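PDB 4CE0: O-methyltransferase from Saccharopolyspora spinosa, which probably transfers a methyl group from S-adenosyl-L-methionine to the rhamnose 4'-hydroxyl of a spinosyn intermediate, in a magnesium-containing site, during antibiotic biosynthesis. Local coordinates for residues A89-R94 with Q148-Y153; H52-L57 with G83-G88; P172-Q177 with R197-K202; G77-T82 with E178-R183. All blocks are in the same frame, centred on the assembly; numbering follows the deposited sequence.

Contact 1 (A89-R94 with Q148-Y153)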
# COMPACT_ATOMS: atom_id res chain seq x y z
N ALA A 89 0.40 11.32 -8.12
CA ALA A 89 0.12 10.88 -9.48
C ALA A 89 1.39 10.46 -10.19
O ALA A 89 1.41 9.50 -10.94
CB ALA A 89 -0.59 11.97 -10.25
N CYS A 90 2.46 11.22 -9.99
CA CYS A 90 3.75 10.87 -10.55
C CYS A 90 4.33 9.62 -9.95
O CYS A 90 4.93 8.80 -10.65
CB CYS A 90 4.72 12.02 -10.33
SG CYS A 90 4.37 13.45 -11.38
N ILE A 91 4.18 9.47 -8.64
CA ILE A 91 4.56 8.19 -8.00
C ILE A 91 3.84 7.02 -8.68
O ILE A 91 4.46 5.99 -9.01
CB ILE A 91 4.28 8.21 -6.50
CG1 ILE A 91 5.21 9.20 -5.81
CG2 ILE A 91 4.51 6.84 -5.85
CD1 ILE A 91 4.77 9.60 -4.45
N PHE A 92 2.55 7.20 -8.92
CA PHE A 92 1.78 6.16 -9.57
C PHE A 92 2.29 5.81 -10.96
O PHE A 92 2.48 4.65 -11.26
CB PHE A 92 0.30 6.51 -9.65
CG PHE A 92 -0.53 5.39 -10.17
CD1 PHE A 92 -0.75 4.26 -9.38
CD2 PHE A 92 -1.05 5.44 -11.46
CE1 PHE A 92 -1.51 3.21 -9.85
CE2 PHE A 92 -1.81 4.40 -11.95
CZ PHE A 92 -2.05 3.27 -11.14
N MET A 93 2.58 6.82 -11.79
CA MET A 93 3.10 6.52 -13.12
C MET A 93 4.42 5.75 -13.01
O MET A 93 4.68 4.81 -13.76
CB MET A 93 3.31 7.80 -13.93
CG MET A 93 2.06 8.55 -14.17
SD MET A 93 2.25 9.86 -15.39
CE MET A 93 3.00 11.08 -14.36
N ARG A 94 5.25 6.15 -12.07
CA ARG A 94 6.53 5.46 -11.89
C ARG A 94 6.27 4.02 -11.44
O ARG A 94 6.98 3.08 -11.82
CB ARG A 94 7.41 6.18 -10.88
CG ARG A 94 8.71 5.42 -10.46
CD ARG A 94 9.72 5.25 -11.56
NE ARG A 94 10.81 4.31 -11.23
CZ ARG A 94 10.82 3.02 -11.56
NH1 ARG A 94 9.80 2.45 -12.20
NH2 ARG A 94 11.85 2.27 -11.24
N GLN A 148 11.18 12.80 -0.82
CA GLN A 148 10.97 11.93 0.34
C GLN A 148 9.75 11.01 0.08
O GLN A 148 9.79 9.80 0.36
CB GLN A 148 10.75 12.76 1.62
CG GLN A 148 12.02 13.44 2.21
CD GLN A 148 11.72 14.46 3.34
OE1 GLN A 148 10.62 15.04 3.42
NE2 GLN A 148 12.72 14.70 4.21
N ASN A 149 8.67 11.60 -0.44
CA ASN A 149 7.45 10.84 -0.73
C ASN A 149 7.74 9.71 -1.71
O ASN A 149 7.30 8.60 -1.48
CB ASN A 149 6.33 11.77 -1.25
CG ASN A 149 5.80 12.67 -0.16
OD1 ASN A 149 6.03 12.41 1.03
ND2 ASN A 149 5.10 13.72 -0.54
N PHE A 150 8.51 9.97 -2.76
CA PHE A 150 8.82 8.90 -3.72
C PHE A 150 9.59 7.79 -3.00
O PHE A 150 9.37 6.59 -3.27
CB PHE A 150 9.66 9.41 -4.90
CG PHE A 150 8.87 9.84 -6.11
CD1 PHE A 150 8.34 11.12 -6.19
CD2 PHE A 150 8.75 9.00 -7.22
CE1 PHE A 150 7.62 11.56 -7.32
CE2 PHE A 150 8.03 9.42 -8.37
CZ PHE A 150 7.48 10.71 -8.42
N ALA A 151 10.48 8.20 -2.08
CA ALA A 151 11.38 7.27 -1.42
C ALA A 151 10.58 6.41 -0.48
O ALA A 151 10.94 5.28 -0.20
CB ALA A 151 12.50 8.04 -0.65
N ARG A 152 9.45 6.90 -0.01
CA ARG A 152 8.61 6.09 0.87
C ARG A 152 8.10 4.86 0.17
O ARG A 152 7.87 3.84 0.81
CB ARG A 152 7.47 6.92 1.45
CG ARG A 152 8.03 7.90 2.49
CD ARG A 152 7.14 9.06 2.81
NE ARG A 152 7.05 9.24 4.26
CZ ARG A 152 6.13 9.99 4.85
NH1 ARG A 152 5.21 10.64 4.13
NH2 ARG A 152 6.11 10.07 6.18
N TYR A 153 7.94 4.94 -1.16
CA TYR A 153 7.40 3.83 -1.95
C TYR A 153 8.53 3.01 -2.56
O TYR A 153 8.28 2.05 -3.30
CB TYR A 153 6.43 4.34 -3.03
CG TYR A 153 5.18 5.02 -2.48
CD1 TYR A 153 4.03 4.29 -2.20
CD2 TYR A 153 5.14 6.39 -2.26
CE1 TYR A 153 2.89 4.91 -1.70
CE2 TYR A 153 4.03 7.02 -1.75
CZ TYR A 153 2.90 6.27 -1.46
OH TYR A 153 1.76 6.91 -0.99

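Contact 2 (H52-L57 with G83-G88). With SAH (S-adenosyl-L-homocysteine), chain B.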
# COMPACT_ATOMS: atom_id res chain seq x y z
N HIS A 52 -1.10 11.49 -0.74
CA HIS A 52 -0.06 11.98 -1.64
C HIS A 52 -0.59 12.45 -2.99
O HIS A 52 0.13 13.08 -3.77
CB HIS A 52 1.02 10.93 -1.83
CG HIS A 52 1.87 10.75 -0.61
ND1 HIS A 52 2.43 9.53 -0.26
CD2 HIS A 52 2.25 11.62 0.36
CE1 HIS A 52 3.12 9.67 0.85
NE2 HIS A 52 3.02 10.93 1.25
N THR A 53 -1.85 12.14 -3.24
CA THR A 53 -2.55 12.73 -4.37
C THR A 53 -3.95 13.14 -3.97
O THR A 53 -4.55 12.53 -3.09
CB THR A 53 -2.65 11.76 -5.59
OG1 THR A 53 -3.21 12.47 -6.70
CG2 THR A 53 -3.53 10.56 -5.28
N MET A 54 -4.45 14.17 -4.66
CA MET A 54 -5.78 14.69 -4.44
C MET A 54 -6.74 14.24 -5.55
O MET A 54 -7.95 14.51 -5.49
CB MET A 54 -5.73 16.23 -4.30
CG MET A 54 -5.53 17.00 -5.60
SD MET A 54 -5.68 18.79 -5.39
CE MET A 54 -4.22 19.21 -4.42
N ILE A 55 -6.24 13.50 -6.55
CA ILE A 55 -7.09 13.22 -7.71
C ILE A 55 -8.13 12.12 -7.57
O ILE A 55 -8.98 12.00 -8.45
CB ILE A 55 -6.26 12.99 -9.02
CG1 ILE A 55 -5.58 11.64 -9.01
CG2 ILE A 55 -5.31 14.14 -9.22
CD1 ILE A 55 -4.86 11.26 -10.33
N GLY A 56 -8.06 11.30 -6.52
CA GLY A 56 -9.05 10.26 -6.29
C GLY A 56 -8.81 9.02 -7.13
O GLY A 56 -7.97 9.04 -8.04
N LEU A 57 -9.57 7.95 -6.84
CA LEU A 57 -9.37 6.65 -7.43
C LEU A 57 -9.77 6.58 -8.90
O LEU A 57 -9.18 5.83 -9.68
CB LEU A 57 -10.16 5.59 -6.65
CG LEU A 57 -9.79 5.21 -5.20
CD1 LEU A 57 -10.75 4.10 -4.66
CD2 LEU A 57 -8.34 4.75 -5.06
N GLY A 83 2.17 19.92 -12.57
CA GLY A 83 1.36 20.13 -11.38
C GLY A 83 1.26 18.82 -10.59
O GLY A 83 0.42 17.97 -10.91
N VAL A 84 2.12 18.68 -9.59
CA VAL A 84 2.33 17.41 -8.89
C VAL A 84 1.95 17.41 -7.40
O VAL A 84 1.69 16.34 -6.85
CB VAL A 84 3.79 16.91 -9.06
CG1 VAL A 84 4.21 17.10 -10.48
CG2 VAL A 84 4.79 17.61 -8.08
N TRP A 85 1.87 18.59 -6.79
CA TRP A 85 1.56 18.71 -5.36
C TRP A 85 2.47 17.77 -4.59
O TRP A 85 3.70 17.92 -4.66
CB TRP A 85 0.08 18.43 -5.09
CG TRP A 85 -0.42 18.77 -3.74
CD1 TRP A 85 -0.21 19.93 -3.06
CD2 TRP A 85 -1.29 17.97 -2.91
NE1 TRP A 85 -0.86 19.90 -1.85
CE2 TRP A 85 -1.53 18.71 -1.73
CE3 TRP A 85 -1.87 16.71 -3.04
CZ2 TRP A 85 -2.32 18.22 -0.68
CZ3 TRP A 85 -2.64 16.21 -1.99
CH2 TRP A 85 -2.85 16.97 -0.82
N ARG A 86 1.91 16.79 -3.89
CA ARG A 86 2.72 15.92 -3.06
C ARG A 86 3.39 14.79 -3.85
O ARG A 86 4.23 14.05 -3.31
CB ARG A 86 1.90 15.37 -1.90
CG ARG A 86 1.60 16.41 -0.83
CD ARG A 86 0.62 15.90 0.19
NE ARG A 86 0.22 16.96 1.12
CZ ARG A 86 -0.87 16.92 1.88
NH1 ARG A 86 -1.69 15.88 1.84
NH2 ARG A 86 -1.13 17.94 2.68
N GLY A 87 3.01 14.66 -5.12
CA GLY A 87 3.71 13.78 -6.04
C GLY A 87 3.04 12.49 -6.39
O GLY A 87 3.54 11.71 -7.22
N GLY A 88 1.85 12.30 -5.82
CA GLY A 88 1.15 11.03 -5.85
C GLY A 88 0.89 10.47 -7.23
O GLY A 88 1.12 9.29 -7.49
N SAH B . -2.53 15.82 -6.24
CA SAH B . -2.54 16.65 -7.46
CB SAH B . -1.76 17.94 -7.40
CG SAH B . -1.80 19.09 -8.41
SD SAH B . -2.09 20.56 -7.39
C SAH B . -1.85 15.70 -8.35
O SAH B . -1.41 16.18 -9.38
OXT SAH B . -1.88 14.45 -7.77
C5' SAH B . -1.47 21.90 -8.47
C4' SAH B . 0.06 21.95 -8.59
O4' SAH B . 0.45 22.74 -9.70
C3' SAH B . 0.78 22.59 -7.39
O3' SAH B . 1.70 21.64 -6.90
C2' SAH B . 1.46 23.87 -7.90
O2' SAH B . 2.72 24.25 -7.30
C1' SAH B . 1.57 23.56 -9.40
N9 SAH B . 1.55 24.72 -10.32
C8 SAH B . 0.41 25.38 -10.75
N7 SAH B . 0.79 26.32 -11.63
C5 SAH B . 2.13 26.26 -11.79
C6 SAH B . 3.04 26.99 -12.56
N6 SAH B . 2.64 27.98 -13.35
N1 SAH B . 4.39 26.70 -12.49
C2 SAH B . 4.86 25.67 -11.70
N3 SAH B . 3.95 24.98 -10.92
C4 SAH B . 2.61 25.24 -10.99

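Contact 3 (P172-Q177 with R197-K202)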
# COMPACT_ATOMS: atom_id res chain seq x y z
N PRO A 172 9.74 26.19 -21.80
CA PRO A 172 10.21 26.50 -23.16
C PRO A 172 11.52 25.79 -23.53
O PRO A 172 11.72 25.44 -24.70
CB PRO A 172 10.40 28.01 -23.13
CG PRO A 172 9.39 28.50 -22.12
CD PRO A 172 9.39 27.41 -21.04
N THR A 173 12.37 25.55 -22.54
CA THR A 173 13.64 24.89 -22.76
C THR A 173 13.71 23.54 -22.04
O THR A 173 14.80 23.07 -21.72
CB THR A 173 14.77 25.78 -22.26
OG1 THR A 173 14.39 26.32 -20.98
CG2 THR A 173 15.00 26.92 -23.25
N ALA A 174 12.57 22.91 -21.80
CA ALA A 174 12.57 21.69 -21.02
C ALA A 174 13.48 20.64 -21.68
O ALA A 174 13.47 20.49 -22.90
CB ALA A 174 11.15 21.15 -20.86
N PRO A 175 14.26 19.91 -20.88
CA PRO A 175 15.10 18.84 -21.46
C PRO A 175 14.33 17.55 -21.77
O PRO A 175 14.90 16.45 -21.78
CB PRO A 175 16.18 18.62 -20.38
CG PRO A 175 15.52 19.02 -19.10
CD PRO A 175 14.55 20.13 -19.45
N ILE A 176 13.05 17.70 -22.06
CA ILE A 176 12.18 16.59 -22.45
C ILE A 176 12.18 16.47 -23.97
O ILE A 176 12.00 17.46 -24.67
CB ILE A 176 10.75 16.84 -21.92
CG1 ILE A 176 10.73 16.85 -20.38
CG2 ILE A 176 9.78 15.82 -22.47
CD1 ILE A 176 9.46 17.41 -19.78
N GLN A 177 12.39 15.27 -24.50
CA GLN A 177 12.44 15.08 -25.96
C GLN A 177 11.12 14.59 -26.53
O GLN A 177 10.63 15.10 -27.54
CB GLN A 177 13.54 14.08 -26.34
CG GLN A 177 14.85 14.70 -26.76
CD GLN A 177 15.50 15.46 -25.64
OE1 GLN A 177 14.94 16.43 -25.12
NE2 GLN A 177 16.68 15.03 -25.25
N ARG A 197 1.26 24.52 -24.75
CA ARG A 197 2.10 25.15 -25.79
C ARG A 197 3.49 24.52 -25.89
O ARG A 197 4.01 24.29 -26.98
CB ARG A 197 2.29 26.64 -25.53
CG ARG A 197 1.06 27.46 -25.81
CD ARG A 197 1.34 28.98 -25.90
NE ARG A 197 0.08 29.70 -25.95
CZ ARG A 197 -0.74 29.69 -27.00
NH1 ARG A 197 -0.40 29.04 -28.12
NH2 ARG A 197 -1.89 30.34 -26.95
N ASN A 198 4.11 24.24 -24.75
CA ASN A 198 5.46 23.73 -24.74
C ASN A 198 5.60 22.22 -24.83
O ASN A 198 6.62 21.74 -25.35
CB ASN A 198 6.21 24.28 -23.51
CG ASN A 198 6.32 25.83 -23.53
OD1 ASN A 198 7.04 26.37 -24.35
ND2 ASN A 198 5.62 26.51 -22.63
N LEU A 199 4.63 21.45 -24.33
CA LEU A 199 4.82 19.99 -24.24
C LEU A 199 3.96 19.19 -25.21
O LEU A 199 4.35 18.09 -25.61
CB LEU A 199 4.62 19.50 -22.80
CG LEU A 199 5.53 20.11 -21.74
CD1 LEU A 199 5.19 19.52 -20.36
CD2 LEU A 199 7.02 19.89 -22.08
N TYR A 200 2.80 19.71 -25.59
CA TYR A 200 1.99 18.97 -26.55
C TYR A 200 2.74 18.61 -27.83
O TYR A 200 2.55 17.53 -28.35
CB TYR A 200 0.74 19.73 -26.96
CG TYR A 200 -0.19 18.84 -27.78
CD1 TYR A 200 -0.94 17.87 -27.16
CD2 TYR A 200 -0.29 18.98 -29.18
CE1 TYR A 200 -1.79 17.06 -27.87
CE2 TYR A 200 -1.14 18.14 -29.91
CZ TYR A 200 -1.90 17.18 -29.23
OH TYR A 200 -2.77 16.32 -29.88
N PRO A 201 3.56 19.54 -28.35
CA PRO A 201 4.30 19.20 -29.58
C PRO A 201 5.23 18.00 -29.40
O PRO A 201 5.52 17.32 -30.38
CB PRO A 201 5.10 20.47 -29.89
CG PRO A 201 4.35 21.59 -29.19
CD PRO A 201 3.77 20.94 -27.94
N LYS A 202 5.66 17.71 -28.16
CA LYS A 202 6.55 16.58 -27.89
C LYS A 202 5.80 15.27 -27.71
O LYS A 202 6.42 14.19 -27.59
CB LYS A 202 7.40 16.84 -26.63
CG LYS A 202 8.44 17.92 -26.82
CD LYS A 202 8.92 18.52 -25.51
CE LYS A 202 10.00 19.58 -25.78
NZ LYS A 202 10.24 20.44 -24.59

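Contact 4 (G77-T82 with E178-R183). With SAH (S-adenosyl-L-homocysteine), chain B.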
# COMPACT_ATOMS: atom_id res chain seq x y z
N GLY A 77 8.03 7.31 -25.56
CA GLY A 77 8.22 8.58 -24.87
C GLY A 77 8.11 8.48 -23.37
O GLY A 77 7.81 7.42 -22.84
N ASP A 78 8.42 9.59 -22.71
CA ASP A 78 8.41 9.68 -21.28
C ASP A 78 7.03 10.07 -20.83
O ASP A 78 6.09 10.25 -21.65
CB ASP A 78 9.42 10.74 -20.81
CG ASP A 78 10.85 10.33 -21.05
OD1 ASP A 78 11.13 9.11 -21.13
OD2 ASP A 78 11.70 11.24 -21.17
N PHE A 79 6.89 10.22 -19.52
CA PHE A 79 5.61 10.64 -18.96
C PHE A 79 5.91 11.93 -18.27
O PHE A 79 7.00 12.10 -17.74
CB PHE A 79 5.09 9.64 -17.92
CG PHE A 79 4.87 8.25 -18.46
CD1 PHE A 79 4.70 8.02 -19.81
CD2 PHE A 79 4.77 7.19 -17.59
CE1 PHE A 79 4.46 6.71 -20.29
CE2 PHE A 79 4.55 5.89 -18.06
CZ PHE A 79 4.39 5.66 -19.42
N ALA A 80 4.96 12.84 -18.23
CA ALA A 80 5.18 14.08 -17.54
C ALA A 80 3.91 14.55 -16.88
O ALA A 80 2.84 14.47 -17.50
CB ALA A 80 5.69 15.15 -18.55
N GLU A 81 4.03 15.07 -15.65
CA GLU A 81 2.91 15.78 -15.03
C GLU A 81 3.31 17.20 -14.65
O GLU A 81 4.30 17.44 -13.95
CB GLU A 81 2.30 15.06 -13.81
CG GLU A 81 0.97 15.76 -13.30
CD GLU A 81 0.46 15.24 -11.98
OE1 GLU A 81 1.31 15.00 -11.08
OE2 GLU A 81 -0.79 15.09 -11.83
N THR A 82 2.51 18.14 -15.14
CA THR A 82 2.68 19.55 -14.84
C THR A 82 1.67 19.89 -13.80
O THR A 82 0.48 20.11 -14.09
CB THR A 82 2.59 20.48 -16.10
OG1 THR A 82 1.34 20.32 -16.80
CG2 THR A 82 3.72 20.18 -17.04
N GLU A 178 10.57 13.57 -25.91
CA GLU A 178 9.25 13.09 -26.30
C GLU A 178 8.44 12.53 -25.14
O GLU A 178 8.99 12.11 -24.12
CB GLU A 178 9.33 12.08 -27.46
CG GLU A 178 10.20 10.88 -27.23
CD GLU A 178 10.38 10.03 -28.48
OE1 GLU A 178 9.68 10.27 -29.48
OE2 GLU A 178 11.21 9.11 -28.47
N LEU A 179 7.14 12.56 -25.31
CA LEU A 179 6.22 12.18 -24.27
C LEU A 179 5.24 11.23 -24.88
O LEU A 179 4.78 11.42 -26.00
CB LEU A 179 5.47 13.42 -23.73
CG LEU A 179 6.29 14.43 -22.90
CD1 LEU A 179 5.49 15.71 -22.61
CD2 LEU A 179 6.74 13.80 -21.61
N ALA A 180 4.89 10.20 -24.11
CA ALA A 180 3.79 9.32 -24.45
C ALA A 180 2.56 9.68 -23.65
O ALA A 180 1.43 9.38 -24.05
CB ALA A 180 4.18 7.88 -24.18
N VAL A 181 2.76 10.28 -22.48
CA VAL A 181 1.64 10.72 -21.64
C VAL A 181 1.95 12.11 -21.08
O VAL A 181 3.01 12.36 -20.57
CB VAL A 181 1.34 9.72 -20.47
CG1 VAL A 181 0.31 10.28 -19.48
CG2 VAL A 181 0.93 8.37 -20.99
N LEU A 182 0.98 13.00 -21.15
CA LEU A 182 1.16 14.37 -20.67
C LEU A 182 -0.03 14.65 -19.79
O LEU A 182 -1.17 14.70 -20.26
CB LEU A 182 1.23 15.36 -21.86
CG LEU A 182 1.12 16.86 -21.52
CD1 LEU A 182 2.27 17.27 -20.59
CD2 LEU A 182 1.08 17.74 -22.79
N ARG A 183 0.23 14.78 -18.48
CA ARG A 183 -0.83 15.03 -17.51
C ARG A 183 -0.77 16.48 -17.02
O ARG A 183 0.27 16.93 -16.56
CB ARG A 183 -0.77 14.04 -16.35
CG ARG A 183 -1.98 14.10 -15.44
CD ARG A 183 -1.99 13.02 -14.34
NE ARG A 183 -3.39 12.84 -14.04
CZ ARG A 183 -4.10 13.61 -13.23
NH1 ARG A 183 -3.51 14.55 -12.48
NH2 ARG A 183 -5.40 13.38 -13.14
N SAH B . -2.53 15.82 -6.24
CA SAH B . -2.54 16.65 -7.46
CB SAH B . -1.76 17.94 -7.40
CG SAH B . -1.80 19.09 -8.41
SD SAH B . -2.09 20.56 -7.39
C SAH B . -1.85 15.70 -8.35
O SAH B . -1.41 16.18 -9.38
OXT SAH B . -1.88 14.45 -7.77
C5' SAH B . -1.47 21.90 -8.47
C4' SAH B . 0.06 21.95 -8.59
O4' SAH B . 0.45 22.74 -9.70
C3' SAH B . 0.78 22.59 -7.39
O3' SAH B . 1.70 21.64 -6.90
C2' SAH B . 1.46 23.87 -7.90
O2' SAH B . 2.72 24.25 -7.30
C1' SAH B . 1.57 23.56 -9.40
N9 SAH B . 1.55 24.72 -10.32
C8 SAH B . 0.41 25.38 -10.75
N7 SAH B . 0.79 26.32 -11.63
C5 SAH B . 2.13 26.26 -11.79
C6 SAH B . 3.04 26.99 -12.56
N6 SAH B . 2.64 27.98 -13.35
N1 SAH B . 4.39 26.70 -12.49
C2 SAH B . 4.86 25.67 -11.70
N3 SAH B . 3.95 24.98 -10.92
C4 SAH B . 2.61 25.24 -10.99
O HOH W 1 12.18 12.58 -23.56

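Contact 1 (A89-R94 with Q148-Y153)
Ile91 sits between two aromatic rings, Phe150 and Tyr153, meeting each over one face, while the edge of the Phe150 ring, near its plane, is met by Cys90 CB and Arg94 CB. The contact packs two helices of a Rossmann-like methyltransferase, 88-100 and 143-152, whose short segments cross at -40° with axes 10.2 Å apart. Ile91 CG1 stands 3.5 Å from the centroid of the Phe150 ring and only 3° off its normal, a nearly central CH-pi contact that leaves CG1 almost equally far from all the ring carbons. With CG1 anti to the carbonyl carbon, CG2 falls anti to the backbone N, and this second branch carries the other CH-pi contact, 4.1 Å from the Tyr153 centroid and 27° off the normal. The Ile91 and Tyr153 side chains cross at about a right angle, and Ile91 CD1 closes over Tyr153 CE2 at 3.8 Å. The residues that touch here are buried, and no hydrogen bond joins the segments; several polar ends are engaged elsewhere. Tyr153 OH is hydrogen-bonded to His52 ND1, Asn149 ND2 donates to Arg86 O, and Arg94 turns its guanidinium away to a salt bridge with Asp157. Tyr153 also packs on Ile20 of the second subunit, which brings the interior contact to the dimer interface. At the far end of its ring, Phe150 CZ lies 3.5 Å from Ile91 N and 3.6 Å from Cys90 CB.

Contact 2 (H52-L57 with G83-G88)
Met54 CE rests over one face of the Trp85 indole, 3.8 Å from the centroid of the six-membered ring, a CH-pi contact accompanied by a longer, oblique Met-aromatic approach of SD. Bending at chi3 (69°) brings CE back over the ring. The opposite face carries Arg86 CG, and the ring edge meets the backbone at Thr53 C. Both loops also touch S-adenosyl-L-homocysteine: Thr53 OG1 donates to SAH OXT at 2.6 Å, and Trp85 N makes a weak bond to SAH O3', so the ligand is held at its carboxylate and at its ribose. The loop 83-88, between strand 78-82 and helix 88-100, is consistent with the glycine-rich cofactor loop of Rossmann-like methyltransferases.

Further out, Thr53 OG1, anti to its backbone N (chi1 -173°), accepts a nearly straight bond of 3.2 Å from Ile55 N, a capping bond on the turn leading into helix 56-73. A type II' turn from Val84 to Gly87 is closed by Gly87 N to Val84 O, with Gly87 as N-cap of the next helix. Gly88 N reaches His52 O at 2.8 Å in a weak, bent bond (129°), and Gly88 CA packs 3.9 Å from Thr53 CB, a close approach that the lack of a side chain on Gly88 allows. Arg86 reaches back to Ala51 O, and His52 N is hydrogen-bonded to Tyr21 OH of the second subunit. Thr53 OG1 thus donates to the ligand while accepting from Ile55 N, a pairing that would fix the direction of its proton toward the carboxylate.

Contact 3 (P172-Q177 with R197-K202)
The loop 172-177 that leads into strand 179-184 packs here against the C-terminal end of helix 189-199 and the 3-10 turn after it. Lys202 carries much of the contact: its chain, extended beyond CG, runs across Ile176 at about a right angle and over the loop backbone. Lys202 CE comes within 3.1 Å of Ile176 O and Lys202 CG within 3.6 Å of Gln177 O. Lys202 NZ lies 3.6 Å from Ala174 O, and its approach to Ile176 O has too poor an angle for a hydrogen bond, so the lysine meets the loop chiefly through its methylenes beside carbonyl oxygens. In the Rossmann-like fold these elements flank strand 179-184 on both sides in sequence, and Lys202 is also backbone-bonded to Leu179 on that strand. Deeper in, Ile176 CD1 meets Leu199 CD2 at 4.2 Å, the two side chains crossing at about a right angle; Leu199 goes on to Leu179 and Leu182, and Ile176 to Trp108. Toward the start of the loop, Asn198 OD1 rests 3.4 Å from Pro172 CA, while its ND2 turns back to its own helix and donates to Asp194 O.

Contact 4 (G77-T82 with E178-R183)
Backbone hydrogen bonds join Asp78 through Thr82 to Glu178 through Arg183 as parallel neighbours, the two axes 8° apart. Asp78 N donates to Glu178 O, and Asp78 O then accepts twice: from Ala180 N at 2.7 Å and weakly from Val181 N at 3.4 Å. This double grip marks a beta bulge, where the register slips by one residue between Asp78 and Phe79. Regular pairing resumes with Ala80 N to Val181 O, Arg183 N to Ala80 O and Thr82 N to Arg183 O. The pair forms the centre of the Rossmann-like sheet, with strand 107-111 beyond 78-82 and strand 207-211 beyond 179-184.

Apolar packing divides between the two faces. Phe79 CD1 lies 3.8 Å from Val181 CB, and Ala180 CB meets the edge of the phenyl ring; both Phe79 and Val181 are covered by Val70 of helix 56-73. On the other face Leu179 CD2 closes on Ala80 CB at 3.5 Å.

A salt bridge joins the C-terminal ends. Glu81 and Arg183 lie side by side, pointing the same way, with Arg183 NH1 2.8 Å from Glu81 OE2; OE2 sits near the guanidinium plane although the carboxylate plane is turned 67° from it. Arg183 has second partners in Asp185 and Asp212, both magnesium ligands, and Glu81 OE2 also stands 2.8 Å from SAH O. At the far end of the strands a water donates to Asp78 OD2 and accepts from Glu178 N; Asp78 OD1 accepts from Thr106 N, and OD2 also from Trp108 NE1.

Overall arrangement
Contact 4 lies in the central sheet. Helix 88-100 of contact 1 follows its strand 78-82 in the chain, and Cys90 SG lies 3.4 Å from Glu81 OE1. Contacts 1 and 2, centres 10 Å apart, are joined by the Tyr153-His52 bond (OH to ND1, 2.8 Å) and the Asn149-Arg86 bond, tying the helix pair to the cofactor loops. Contact 3 joins contact 4 through Leu179 N and Lys202 O, 2.9 Å apart, and stays about 8 Å from contact 2 at the nearest atoms. Contacts 2 and 4 both touch S-adenosyl-L-homocysteine, and Ile55 CD1 packs 3.6 Å from Arg183 NH2. Magnesium, bound by Asp185, Asp212 and Asp213, lies about 5 Å from the Met54 side chain and about 6 Å from that of Arg183.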